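PDB 2CW5: bacterial fluorinating enzyme homolog from Thermus thermophilus, which catalyses the hydrolysis of S-adenosyl-L-methionine to adenosine and L-methionine, without chlorinase or fluorinase activity. Local coordinates for the interface of chains A and B. Coordinates in Å, arbitrary orientation; residue numbers count along the deposited sequence, not the author numbering. Chains: chain A/B, Bacterial fluorinating enzyme homolog.

The interface of chains A and B. Residues chain A 9-10, 14, 42-43; chain B 182-184.
A heterologous subunit interface of the homotrimer brings loops of the N-terminal domain of chain A, around A:Asp9 to A:Asp14 and A:Pro42 to A:Gln43, against the C-terminal-domain loop B:Asp182 to B:Phe184, and helps join neighbouring subunits beside A:Asp9, a residue inferred from related enzymes to bind adenosine. B:Phe184, a flat apolar wedge, enters rim first. Its CE2 lies 3.4 Å from CD1 of A:Phe10, and the rings meet edge to face with their planes 75° apart. On the other edge, CD1 of B:Phe184 packs 3.8 Å from CB of A:Pro42, a rigid ring suited to a wall. The leading CE1 and CZ atoms approach the carboxylate of A:Asp9, CE1 lying 3.6 Å from OD2; the slightly positive ring hydrogens would suit these oxygens. The backbone N of A:Gln43 donates to the anti lone pair of A:Asp9 OD2 at 2.7 Å, steadying the carboxylate. B:Arg183 is long enough to cross the seam: with CG anti to its backbone N (chi1 -165°) and the chain extended to NE, its aliphatic part passes the carbonyl O of A:Phe10. NH1 of B:Arg183 donates to O of A:Asp9 at 2.9 Å, while CD of A:Pro42 covers one guanidinium face near the rim. Were the guanidinium lost to an alanine here, the A:Asp9 carbonyl would probably lose its donor from chain B and CD of A:Pro42 the flat face it packs on. The A:Asp9 oxygen lies in the guanidinium plane, but NH1 stands 51° out of the carbonyl plane.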
loop_
_atom_site.group_PDB
_atom_site.type_symbol
_atom_site.label_atom_id
_atom_site.label_comp_id
_atom_site.label_asym_id
_atom_site.label_seq_id
_atom_site.Cartn_x
_atom_site.Cartn_y
_atom_site.Cartn_z
ATOM N N ASP A 9 -6.889 6.443 -6.168
ATOM C CA ASP A 9 -5.938 6.184 -7.239
ATOM C C ASP A 9 -4.740 7.121 -7.134
ATOM O O ASP A 9 -3.983 7.276 -8.088
ATOM C CB ASP A 9 -6.632 6.366 -8.594
ATOM C CG ASP A 9 -7.133 7.784 -8.816
ATOM O OD1 ASP A 9 -7.284 8.553 -7.836
ATOM O OD2 ASP A 9 -7.388 8.127 -9.987
ATOM N N PHE A 10 -4.567 7.741 -5.969
ATOM C CA PHE A 10 -3.471 8.681 -5.753
ATOM C C PHE A 10 -2.119 8.013 -5.545
ATOM O O PHE A 10 -1.084 8.606 -5.842
ATOM C CB PHE A 10 -3.767 9.565 -4.534
ATOM C CG PHE A 10 -4.877 10.553 -4.750
ATOM C CD1 PHE A 10 -4.629 11.775 -5.365
ATOM C CD2 PHE A 10 -6.175 10.259 -4.342
ATOM C CE1 PHE A 10 -5.658 12.697 -5.572
ATOM C CE2 PHE A 10 -7.216 11.173 -4.544
ATOM C CZ PHE A 10 -6.957 12.392 -5.159
ATOM N N ASP A 14 1.247 9.481 -2.066
ATOM C CA ASP A 14 0.708 10.823 -2.217
ATOM C C ASP A 14 0.322 11.350 -0.847
ATOM O O ASP A 14 -0.343 10.658 -0.068
ATOM C CB ASP A 14 -0.505 10.827 -3.146
ATOM C CG ASP A 14 -0.890 12.226 -3.587
ATOM O OD1 ASP A 14 -1.433 12.991 -2.767
ATOM O OD2 ASP A 14 -0.625 12.570 -4.755
ATOM N N PRO A 42 -4.642 5.269 -12.440
ATOM C CA PRO A 42 -5.133 6.648 -12.415
ATOM C C PRO A 42 -6.391 6.884 -13.250
ATOM O O PRO A 42 -6.449 6.512 -14.424
ATOM C CB PRO A 42 -3.941 7.443 -12.938
ATOM C CG PRO A 42 -2.781 6.662 -12.411
ATOM C CD PRO A 42 -3.190 5.232 -12.691
ATOM N N GLN A 43 -7.394 7.487 -12.614
ATOM C CA GLN A 43 -8.657 7.851 -13.248
ATOM C C GLN A 43 -9.518 6.722 -13.819
ATOM O O GLN A 43 -10.461 6.984 -14.564
ATOM C CB GLN A 43 -8.376 8.888 -14.342
ATOM C CG GLN A 43 -7.356 9.956 -13.921
ATOM C CD GLN A 43 -7.775 10.742 -12.678
ATOM O OE1 GLN A 43 -8.106 10.168 -11.631
ATOM N NE2 GLN A 43 -7.746 12.069 -12.787
ATOM N N ASP B 182 3.429 14.265 -9.144
ATOM C CA ASP B 182 2.546 13.342 -8.444
ATOM C C ASP B 182 2.267 12.190 -9.409
ATOM O O ASP B 182 2.734 12.205 -10.550
ATOM C CB ASP B 182 1.252 14.029 -7.952
ATOM C CG ASP B 182 0.321 14.459 -9.077
ATOM O OD1 ASP B 182 -0.646 15.193 -8.770
ATOM O OD2 ASP B 182 0.521 14.068 -10.246
ATOM N N ARG B 183 1.525 11.189 -8.959
ATOM C CA ARG B 183 1.248 10.019 -9.786
ATOM C C ARG B 183 0.549 10.318 -11.108
ATOM O O ARG B 183 0.667 9.556 -12.063
ATOM C CB ARG B 183 0.419 9.016 -8.985
ATOM C CG ARG B 183 0.375 7.623 -9.594
ATOM C CD ARG B 183 -0.334 6.677 -8.646
ATOM N NE ARG B 183 -0.254 5.293 -9.082
ATOM C CZ ARG B 183 -1.315 4.518 -9.266
ATOM N NH1 ARG B 183 -2.529 5.007 -9.049
ATOM N NH2 ARG B 183 -1.161 3.261 -9.658
ATOM N N PHE B 184 -0.177 11.427 -11.162
ATOM C CA PHE B 184 -0.903 11.801 -12.371
ATOM C C PHE B 184 -0.038 12.566 -13.360
ATOM O O PHE B 184 -0.467 12.857 -14.477
ATOM C CB PHE B 184 -2.117 12.639 -11.985
ATOM C CG PHE B 184 -2.975 11.992 -10.934
ATOM C CD1 PHE B 184 -3.582 10.763 -11.177
ATOM C CD2 PHE B 184 -3.152 12.591 -9.696
ATOM C CE1 PHE B 184 -4.354 10.138 -10.192
ATOM C CE2 PHE B 184 -3.922 11.974 -8.710
ATOM C CZ PHE B 184 -4.522 10.745 -8.961
#